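Local coordinates for protein HIAXHD3 (Humicola insolens, PDB 3ZXK) that removes arabinofuranosyl side chains, probably from arabinoxylan, as an exo-acting GH43 arabinofuranosidase whose active site has been engineered to add endo-xylanase activity, at residues C102-T107 with I137-Y142; T162-A166 with V178-A184; I199-Y204 with W282-P288. All blocks are in the same frame, centred on the assembly; numbering follows the deposited sequence.

How the contacts relate
Following the chain from the N terminus, the three contacts come in series: none nests in or crosses another. All lie in the GH43 five-bladed beta-propeller. Contact 1 closes a 29-residue excursion, tying the hairpin between strands 96-103 and 106-113 to the loop that leads into the next blade. Contact 2 pairs the last two strands of that next blade, closing a gap of only 11 residues. Contact 3 spans 77 residues and joins the two following blades through a hairpin and a loop. Contacts 1 and 2 touch, with Tyr-141 OH 3.6 Å from Ala-166 CB; contact 3 stands apart, its nearest atoms about 8 Å from contact 2 and 14 Å from contact 1.

Contact 1 of 3, residues C102-T107 with I137-Y142; sequences CVEGRT and IDNCYY. With XYP (beta-D-xylopyranose), chain C.
A disulfide-locked junction joins a hairpin of one beta-propeller blade to the segment leaving its last strand, 132-137, for the next blade. Val-103 to Arg-106 form a type I' turn, with Glu-104 (43/55) and Gly-105 (87/-3) at positive phi. Just beyond it, Thr-107 and Ile-137 make an antiparallel hydrogen-bonded pair, CA-CA 5.0 Å: Thr-107 N to Ile-137 O 3.0 Å, Ile-137 N to Thr-107 O 2.8 Å. Residues 138-142 leave the sheet through inverse gamma turns centred on Asp-138 and Tyr-141. Thr-107 OG1 (chi1 m) holds this exit, donating to Asn-139 O at 2.7 Å and accepting from Tyr-141 N at 3.1 Å. Outside, Arg-106 NE and NH2 bind Asp-138 OD1 at 2.9 and 2.8 Å in a salt bridge. Cys-102 and Cys-140, both chi1 t, bond SG to SG at 2.0 Å (chi3 -122°), and a water links Cys-102 N to Tyr-141 O. Segment 137-142 carries Tyr-142 into the glycan pocket, where its OH bonds to Glu-192 and lies 2.7 Å from xylopyranose O5.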
loop_
_atom_site.group_PDB
_atom_site.type_symbol
_atom_site.label_atom_id
_atom_site.label_comp_id
_atom_site.label_asym_id
_atom_site.label_seq_id
_atom_site.Cartn_x
_atom_site.Cartn_y
_atom_site.Cartn_z
ATOM N N CYS A 102 7.186 -8.540 10.775
ATOM C CA CYS A 102 7.007 -9.974 11.001
ATOM C C CYS A 102 6.175 -10.574 9.888
ATOM O O CYS A 102 5.076 -10.097 9.605
ATOM C CB CYS A 102 6.324 -10.249 12.351
ATOM S SG CYS A 102 6.087 -12.040 12.573
ATOM N N VAL A 103 6.694 -11.617 9.254
ATOM C CA VAL A 103 5.988 -12.302 8.180
ATOM C C VAL A 103 6.070 -13.780 8.492
ATOM O O VAL A 103 7.169 -14.344 8.634
ATOM C CB VAL A 103 6.631 -12.014 6.788
ATOM C CG1 VAL A 103 5.884 -12.773 5.692
ATOM C CG2 VAL A 103 6.606 -10.512 6.496
ATOM N N GLU A 104 4.888 -14.385 8.628
ATOM C CA GLU A 104 4.733 -15.807 8.931
ATOM C C GLU A 104 5.713 -16.274 10.020
ATOM O O GLU A 104 6.509 -17.212 9.832
ATOM C CB GLU A 104 4.843 -16.647 7.663
ATOM C CG GLU A 104 3.828 -16.232 6.599
ATOM C CD GLU A 104 3.814 -17.179 5.425
ATOM O OE1 GLU A 104 3.463 -18.372 5.619
ATOM O OE2 GLU A 104 4.160 -16.735 4.322
ATOM N N GLY A 105 5.651 -15.576 11.146
ATOM C CA GLY A 105 6.304 -16.031 12.372
ATOM C C GLY A 105 7.765 -15.649 12.570
ATOM O O GLY A 105 8.318 -15.965 13.603
ATOM N N ARG A 106 8.396 -14.971 11.609
ATOM C CA ARG A 106 9.776 -14.450 11.804
ATOM C C ARG A 106 9.799 -12.967 11.466
ATOM O O ARG A 106 9.027 -12.522 10.634
ATOM C CB ARG A 106 10.799 -15.135 10.902
ATOM C CG ARG A 106 10.864 -16.638 11.043
ATOM C CD ARG A 106 11.909 -17.210 10.098
ATOM N NE ARG A 106 13.189 -17.434 10.768
ATOM C CZ ARG A 106 14.247 -17.996 10.180
ATOM N NH1 ARG A 106 14.175 -18.371 8.908
ATOM N NH2 ARG A 106 15.379 -18.180 10.852
ATOM N N THR A 107 10.723 -12.223 12.063
ATOM C CA THR A 107 10.803 -10.796 11.854
ATOM C C THR A 107 12.018 -10.474 10.990
ATOM O O THR A 107 13.129 -10.928 11.277
ATOM C CB THR A 107 10.874 -10.070 13.209
ATOM O OG1 THR A 107 9.702 -10.391 13.954
ATOM C CG2 THR A 107 10.915 -8.546 13.001
ATOM N N ILE A 137 15.086 -12.062 12.858
ATOM C CA ILE A 137 14.936 -12.349 14.279
ATOM C C ILE A 137 13.879 -13.461 14.427
ATOM O O ILE A 137 12.803 -13.367 13.842
ATOM C CB ILE A 137 14.522 -11.056 15.029
ATOM C CG1 ILE A 137 15.713 -10.081 15.132
ATOM C CG2 ILE A 137 13.992 -11.374 16.417
ATOM C CD1 ILE A 137 15.334 -8.660 15.534
ATOM N N ASP A 138 14.172 -14.493 15.226
ATOM C CA ASP A 138 13.293 -15.665 15.378
ATOM C C ASP A 138 12.269 -15.457 16.506
ATOM O O ASP A 138 12.110 -16.303 17.406
ATOM C CB ASP A 138 14.119 -16.939 15.672
ATOM C CG ASP A 138 14.886 -17.465 14.451
ATOM O OD1 ASP A 138 14.493 -17.173 13.297
ATOM O OD2 ASP A 138 15.888 -18.209 14.657
ATOM N N ASN A 139 11.627 -14.299 16.495
ATOM C CA ASN A 139 10.461 -14.037 17.323
ATOM C C ASN A 139 9.530 -13.281 16.400
ATOM O O ASN A 139 10.002 -12.588 15.499
ATOM C CB ASN A 139 10.838 -13.179 18.528
ATOM C CG ASN A 139 9.747 -13.142 19.594
ATOM O OD1 ASN A 139 8.720 -13.838 19.506
ATOM N ND2 ASN A 139 9.972 -12.339 20.622
ATOM N N CYS A 140 8.227 -13.451 16.561
ATOM C CA CYS A 140 7.315 -12.708 15.709
ATOM C C CYS A 140 6.888 -11.439 16.415
ATOM O O CYS A 140 6.188 -11.491 17.435
ATOM C CB CYS A 140 6.089 -13.502 15.270
ATOM S SG CYS A 140 5.028 -12.435 14.239
ATOM N N TYR A 141 7.334 -10.309 15.879
ATOM C CA TYR A 141 6.912 -9.034 16.401
ATOM C C TYR A 141 5.675 -8.617 15.623
ATOM O O TYR A 141 5.736 -7.713 14.787
ATOM C CB TYR A 141 8.025 -8.015 16.243
ATOM C CG TYR A 141 9.286 -8.318 17.031
ATOM C CD1 TYR A 141 9.257 -9.093 18.215
ATOM C CD2 TYR A 141 10.501 -7.785 16.619
ATOM C CE1 TYR A 141 10.420 -9.323 18.939
ATOM C CE2 TYR A 141 11.662 -8.018 17.342
ATOM C CZ TYR A 141 11.622 -8.800 18.482
ATOM O OH TYR A 141 12.799 -9.010 19.158
ATOM N N TYR A 142 4.550 -9.263 15.926
ATOM C CA TYR A 142 3.273 -8.976 15.252
ATOM C C TYR A 142 2.870 -7.522 15.533
ATOM O O TYR A 142 2.883 -7.090 16.687
ATOM C CB TYR A 142 2.171 -9.908 15.764
ATOM C CG TYR A 142 0.827 -9.578 15.151
ATOM C CD1 TYR A 142 0.494 -10.012 13.875
ATOM C CD2 TYR A 142 -0.093 -8.778 15.827
ATOM C CE1 TYR A 142 -0.729 -9.667 13.292
ATOM C CE2 TYR A 142 -1.321 -8.452 15.264
ATOM C CZ TYR A 142 -1.624 -8.884 13.998
ATOM O OH TYR A 142 -2.837 -8.559 13.440
HETATM C C1 XYP C . -6.030 -10.844 13.076
HETATM C C2 XYP C . -5.641 -12.148 12.382
HETATM C C3 XYP C . -4.961 -13.094 13.375
HETATM C C4 XYP C . -3.772 -12.383 14.027
HETATM C C5 XYP C . -4.283 -11.141 14.749
HETATM O O2 XYP C . -6.796 -12.759 11.796
HETATM O O3 XYP C . -4.524 -14.270 12.691
HETATM O O4 XYP C . -3.041 -13.230 14.925
HETATM O O5 XYP C . -4.901 -10.285 13.774
HETATM O O HOH W 1 5.459 -6.671 12.062
#

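Contact 2 of 3, residues T162-A166 with V178-A184; sequences TINVA and VQQRVYA
This is an antiparallel beta hairpin with a classic beta bulge, made by the last two strands of one four-stranded propeller blade. The axes of 163-166 and 178-181 run 4.7 Å apart at 175°. At one end Ala-166 faces Val-178 as a non-hydrogen-bonded pair, CA-CA 4.2 Å; next, Val-165 and Gln-179 are hydrogen-bonded, with Val-165 N to Gln-179 O 3.0 Å and Gln-179 N to Val-165 O 2.8 Å. The register then slips by two, so that Ile-163 pairs with Tyr-183 (Ile-163 N to Tyr-183 O 2.9 Å), while Val-182 N reaches Ile-163 O at 2.8 Å in a weak bond. Arg-181, left-handed at 60/50, sets up the corner at Val-182. Asn-164 fills the gap left there: with chi1 -45° and chi2 -62° its OD1 accepts from Arg-181 N at 2.9 Å.

The bulge pushes the Val-182 side chain (chi1 m) into the hollow between two neighbours on the other strand, CG2 lying 4.0 Å from Ile-163 CG2 and 3.9 Å from Val-165 CG2. That apolar face, with Tyr-183, lies against the following blade, where Val-207 meets Ile-163 and Ile-205 meets Val-165. On the opposite face the small Ala-166 leaves room for Val-178 (chi1 t), Ala-166 CB to Val-178 CG2 being 3.9 Å, beside the Tyr-158 ring. At the far end, Thr-162 CG2 (chi1 p) rests against both Arg-181 NH1 and Ala-184 CB, 3.6 Å from each.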
loop_
_atom_site.group_PDB
_atom_site.type_symbol
_atom_site.label_atom_id
_atom_site.label_comp_id
_atom_site.label_asym_id
_atom_site.label_seq_id
_atom_site.Cartn_x
_atom_site.Cartn_y
_atom_site.Cartn_z
ATOM N N THR A 162 -2.268 -8.472 23.758
ATOM C CA THR A 162 -1.540 -7.720 24.783
ATOM C C THR A 162 -0.210 -7.296 24.229
ATOM O O THR A 162 0.285 -7.865 23.237
ATOM C CB THR A 162 -1.340 -8.543 26.064
ATOM O OG1 THR A 162 -0.703 -9.776 25.729
ATOM C CG2 THR A 162 -2.678 -8.864 26.680
ATOM N N ILE A 163 0.361 -6.253 24.834
ATOM C CA ILE A 163 1.568 -5.635 24.276
ATOM C C ILE A 163 2.810 -6.063 25.042
ATOM O O ILE A 163 2.779 -6.126 26.265
ATOM C CB ILE A 163 1.459 -4.092 24.221
ATOM C CG1 ILE A 163 0.171 -3.686 23.480
ATOM C CG2 ILE A 163 2.673 -3.480 23.509
ATOM C CD1 ILE A 163 0.056 -4.198 22.044
ATOM N N ASN A 164 3.876 -6.358 24.289
ATOM C CA ASN A 164 5.218 -6.654 24.818
ATOM C C ASN A 164 6.225 -5.623 24.305
ATOM O O ASN A 164 5.966 -4.948 23.303
ATOM C CB ASN A 164 5.642 -8.039 24.334
ATOM C CG ASN A 164 4.535 -9.044 24.481
ATOM O OD1 ASN A 164 4.090 -9.306 25.592
ATOM N ND2 ASN A 164 4.029 -9.549 23.351
ATOM N N VAL A 165 7.362 -5.496 24.982
ATOM C CA VAL A 165 8.441 -4.650 24.485
ATOM C C VAL A 165 9.737 -5.435 24.473
ATOM O O VAL A 165 10.187 -5.950 25.509
ATOM C CB VAL A 165 8.609 -3.353 25.324
ATOM C CG1 VAL A 165 9.914 -2.604 24.977
ATOM C CG2 VAL A 165 7.393 -2.453 25.181
ATOM N N ALA A 166 10.344 -5.507 23.296
ATOM C CA ALA A 166 11.663 -6.103 23.120
ATOM C C ALA A 166 12.728 -5.019 23.048
ATOM O O ALA A 166 12.508 -3.926 22.480
ATOM C CB ALA A 166 11.728 -6.908 21.824
ATOM N N VAL A 178 13.098 -9.340 26.319
ATOM C CA VAL A 178 11.672 -8.986 26.141
ATOM C C VAL A 178 10.982 -8.840 27.493
ATOM O O VAL A 178 11.169 -9.673 28.388
ATOM C CB VAL A 178 10.868 -9.995 25.277
ATOM C CG1 VAL A 178 9.417 -9.520 25.089
ATOM C CG2 VAL A 178 11.498 -10.159 23.914
ATOM N N GLN A 179 10.219 -7.757 27.654
ATOM C CA GLN A 179 9.256 -7.690 28.760
ATOM C C GLN A 179 7.873 -8.031 28.205
ATOM O O GLN A 179 7.346 -7.324 27.338
ATOM C CB GLN A 179 9.245 -6.312 29.451
ATOM C CG GLN A 179 8.276 -6.237 30.624
ATOM C CD GLN A 179 8.770 -7.009 31.833
ATOM O OE1 GLN A 179 9.987 -7.164 32.035
ATOM N NE2 GLN A 179 7.837 -7.503 32.646
ATOM N N GLN A 180 7.284 -9.105 28.707
ATOM C CA GLN A 180 5.964 -9.507 28.248
ATOM C C GLN A 180 4.880 -8.775 29.027
ATOM O O GLN A 180 5.052 -8.460 30.223
ATOM C CB GLN A 180 5.781 -11.017 28.381
ATOM C CG GLN A 180 6.925 -11.781 27.738
ATOM C CD GLN A 180 6.494 -13.078 27.098
ATOM O OE1 GLN A 180 5.605 -13.767 27.600
ATOM N NE2 GLN A 180 7.129 -13.421 25.972
ATOM N N ARG A 181 3.775 -8.505 28.333
ATOM C CA ARG A 181 2.562 -7.984 28.949
ATOM C C ARG A 181 2.826 -6.640 29.646
ATOM O O ARG A 181 2.464 -6.464 30.816
ATOM C CB ARG A 181 1.981 -9.041 29.919
ATOM C CG ARG A 181 0.478 -9.001 30.076
ATOM C CD ARG A 181 0.003 -10.120 31.012
ATOM N NE ARG A 181 -1.388 -9.930 31.410
ATOM C CZ ARG A 181 -2.444 -10.342 30.709
ATOM N NH1 ARG A 181 -2.278 -10.979 29.555
ATOM N NH2 ARG A 181 -3.671 -10.108 31.164
ATOM N N VAL A 182 3.460 -5.701 28.941
ATOM C CA VAL A 182 3.633 -4.330 29.451
ATOM C C VAL A 182 2.294 -3.595 29.520
ATOM O O VAL A 182 2.170 -2.589 30.226
ATOM C CB VAL A 182 4.654 -3.516 28.610
ATOM C CG1 VAL A 182 5.943 -4.302 28.472
ATOM C CG2 VAL A 182 4.117 -3.112 27.209
ATOM N N TYR A 183 1.327 -4.063 28.720
ATOM C CA TYR A 183 -0.044 -3.563 28.746
ATOM C C TYR A 183 -1.007 -4.699 28.396
ATOM O O TYR A 183 -0.810 -5.399 27.400
ATOM C CB TYR A 183 -0.265 -2.410 27.733
ATOM C CG TYR A 183 -1.700 -1.905 27.804
ATOM C CD1 TYR A 183 -2.145 -1.183 28.923
ATOM C CD2 TYR A 183 -2.628 -2.218 26.807
ATOM C CE1 TYR A 183 -3.456 -0.760 29.017
ATOM C CE2 TYR A 183 -3.943 -1.801 26.896
ATOM C CZ TYR A 183 -4.354 -1.091 28.007
ATOM O OH TYR A 183 -5.665 -0.676 28.065
ATOM N N ALA A 184 -2.050 -4.851 29.210
ATOM C CA ALA A 184 -3.207 -5.684 28.884
ATOM C C ALA A 184 -4.451 -4.840 29.178
ATOM O O ALA A 184 -4.525 -4.171 30.217
ATOM C CB ALA A 184 -3.216 -6.959 29.707
#

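Contact 3 of 3, residues I199-Y204 with W282-P288; sequences IRGNYY and WTADGWP
Trp-282 (chi1 m, chi2 85°) forms the apolar centre. Its six-membered ring points edge-on at the face of Tyr-204 (chi1 m, chi2 82°) in a T-shaped stack, centroids 5.5 Å apart and planes at 77°. Ile-199 CD1 abuts the indole rim, 3.8 Å from Trp-282 CH2, and Pro-288 CD lies 4.3 Å from Tyr-204 CE2. Farther out, Arg-200 points its guanidinium edge-on at the indole face, NH2 3.2 Å from Trp-282 CD2, a cation-pi pair with CZ 4.5 Å from the five-membered ring centroid and 6° off its normal. At the polar edge Tyr-204 OH donates to Gly-286 O at 2.7 Å. Each segment contains a tight turn: type I' over 199-202 and type I over 283-286, the latter enclosed by Thr-283 N bonding to Trp-287 O at 2.7 Å. Arg-231 also holds the second loop, bridging to Asp-285. Tyr-204 and Trp-287 both pack on Val-216, so one blade's hairpin tip and the next blade's loop interlock at a seam of the five-bladed GH43 beta-propeller.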
loop_
_atom_site.group_PDB
_atom_site.type_symbol
_atom_site.label_atom_id
_atom_site.label_comp_id
_atom_site.label_asym_id
_atom_site.label_seq_id
_atom_site.Cartn_x
_atom_site.Cartn_y
_atom_site.Cartn_z
ATOM N N ILE A 199 8.898 10.912 24.036
ATOM C CA ILE A 199 8.497 12.314 23.941
ATOM C C ILE A 199 8.730 13.029 25.267
ATOM O O ILE A 199 8.140 12.661 26.281
ATOM C CB ILE A 199 7.027 12.455 23.502
ATOM C CG1 ILE A 199 6.759 11.679 22.210
ATOM C CG2 ILE A 199 6.663 13.945 23.394
ATOM C CD1 ILE A 199 5.270 11.554 21.856
ATOM N N ARG A 200 9.599 14.054 25.237
ATOM C CA ARG A 200 9.982 14.837 26.419
ATOM C C ARG A 200 10.202 14.012 27.693
ATOM O O ARG A 200 9.617 14.297 28.754
ATOM C CB ARG A 200 8.985 15.976 26.663
ATOM C CG ARG A 200 8.823 16.923 25.487
ATOM C CD ARG A 200 7.844 18.054 25.809
ATOM N NE ARG A 200 6.454 17.581 25.774
ATOM C CZ ARG A 200 5.590 17.807 24.786
ATOM N NH1 ARG A 200 5.938 18.524 23.720
ATOM N NH2 ARG A 200 4.365 17.314 24.870
ATOM N N GLY A 201 11.016 12.966 27.577
ATOM C CA GLY A 201 11.424 12.189 28.729
ATOM C C GLY A 201 10.562 10.986 29.037
ATOM O O GLY A 201 10.918 10.192 29.906
ATOM N N ASN A 202 9.429 10.848 28.348
ATOM C CA ASN A 202 8.478 9.781 28.627
ATOM C C ASN A 202 8.297 8.801 27.470
ATOM O O ASN A 202 8.509 9.160 26.325
ATOM C CB ASN A 202 7.118 10.399 28.964
ATOM C CG ASN A 202 7.104 11.108 30.300
ATOM O OD1 ASN A 202 7.524 10.558 31.315
ATOM N ND2 ASN A 202 6.601 12.331 30.310
ATOM N N TYR A 203 7.861 7.587 27.774
ATOM C CA TYR A 203 7.600 6.582 26.742
ATOM C C TYR A 203 6.111 6.420 26.513
ATOM O O TYR A 203 5.338 6.261 27.455
ATOM C CB TYR A 203 8.216 5.226 27.118
ATOM C CG TYR A 203 9.721 5.309 27.220
ATOM C CD1 TYR A 203 10.337 5.684 28.412
ATOM C CD2 TYR A 203 10.537 5.049 26.097
ATOM C CE1 TYR A 203 11.713 5.812 28.517
ATOM C CE2 TYR A 203 11.926 5.164 26.185
ATOM C CZ TYR A 203 12.508 5.528 27.407
ATOM O OH TYR A 203 13.888 5.674 27.548
ATOM N N TYR A 204 5.734 6.477 25.251
ATOM C CA TYR A 204 4.358 6.318 24.824
ATOM C C TYR A 204 4.262 5.180 23.818
ATOM O O TYR A 204 5.143 4.983 22.957
ATOM C CB TYR A 204 3.830 7.608 24.186
ATOM C CG TYR A 204 3.772 8.797 25.126
ATOM C CD1 TYR A 204 4.901 9.550 25.383
ATOM C CD2 TYR A 204 2.575 9.166 25.769
ATOM C CE1 TYR A 204 4.865 10.633 26.238
ATOM C CE2 TYR A 204 2.521 10.275 26.617
ATOM C CZ TYR A 204 3.696 10.981 26.876
ATOM O OH TYR A 204 3.718 12.076 27.700
ATOM N N TRP A 282 -1.562 18.832 23.894
ATOM C CA TRP A 282 -1.072 18.097 25.045
ATOM C C TRP A 282 -1.712 18.641 26.284
ATOM O O TRP A 282 -1.798 19.858 26.462
ATOM C CB TRP A 282 0.441 18.209 25.111
ATOM C CG TRP A 282 1.087 17.373 24.034
ATOM C CD1 TRP A 282 1.343 17.719 22.708
ATOM C CD2 TRP A 282 1.491 15.984 24.159
ATOM N NE1 TRP A 282 1.918 16.668 22.035
ATOM C CE2 TRP A 282 2.038 15.590 22.856
ATOM C CE3 TRP A 282 1.501 15.067 25.208
ATOM C CZ2 TRP A 282 2.537 14.317 22.627
ATOM C CZ3 TRP A 282 2.006 13.789 24.966
ATOM C CH2 TRP A 282 2.526 13.433 23.706
ATOM N N THR A 283 -2.180 17.746 27.151
ATOM C CA THR A 283 -2.683 18.162 28.448
ATOM C C THR A 283 -1.532 18.623 29.341
ATOM O O THR A 283 -0.350 18.324 29.094
ATOM C CB THR A 283 -3.468 17.055 29.179
ATOM O OG1 THR A 283 -2.564 16.012 29.556
ATOM C CG2 THR A 283 -4.569 16.489 28.287
ATOM N N ALA A 284 -1.878 19.385 30.371
ATOM C CA ALA A 284 -0.883 19.803 31.352
ATOM C C ALA A 284 -0.299 18.577 32.049
ATOM O O ALA A 284 0.868 18.598 32.416
ATOM C CB ALA A 284 -1.491 20.758 32.366
ATOM N N ASP A 285 -1.101 17.514 32.225
ATOM C CA ASP A 285 -0.576 16.301 32.871
ATOM C C ASP A 285 0.162 15.321 31.920
ATOM O O ASP A 285 0.502 14.203 32.319
ATOM C CB ASP A 285 -1.592 15.608 33.822
ATOM C CG ASP A 285 -2.846 15.103 33.125
ATOM O OD1 ASP A 285 -2.957 15.208 31.885
ATOM O OD2 ASP A 285 -3.743 14.588 33.860
ATOM N N GLY A 286 0.407 15.741 30.675
ATOM C CA GLY A 286 1.314 15.019 29.772
ATOM C C GLY A 286 0.694 13.966 28.874
ATOM O O GLY A 286 1.347 12.966 28.548
ATOM N N TRP A 287 -0.533 14.204 28.417
ATOM C CA TRP A 287 -1.186 13.273 27.497
ATOM C C TRP A 287 -1.635 13.973 26.249
ATOM O O TRP A 287 -2.021 15.142 26.313
ATOM C CB TRP A 287 -2.389 12.662 28.171
ATOM C CG TRP A 287 -2.073 11.771 29.329
ATOM C CD1 TRP A 287 -1.878 12.138 30.645
ATOM C CD2 TRP A 287 -1.908 10.326 29.294
ATOM N NE1 TRP A 287 -1.637 11.032 31.430
ATOM C CE2 TRP A 287 -1.633 9.910 30.674
ATOM C CE3 TRP A 287 -1.992 9.351 28.294
ATOM C CZ2 TRP A 287 -1.455 8.571 31.019
ATOM C CZ3 TRP A 287 -1.791 8.009 28.653
ATOM C CH2 TRP A 287 -1.527 7.628 29.982
ATOM N N PRO A 288 -1.621 13.276 25.101
ATOM C CA PRO A 288 -2.096 13.922 23.870
ATOM C C PRO A 288 -3.601 13.745 23.691
ATOM O O PRO A 288 -4.158 12.733 24.120
ATOM C CB PRO A 288 -1.354 13.160 22.759
ATOM C CG PRO A 288 -1.160 11.778 23.327
ATOM C CD PRO A 288 -1.012 11.954 24.833
#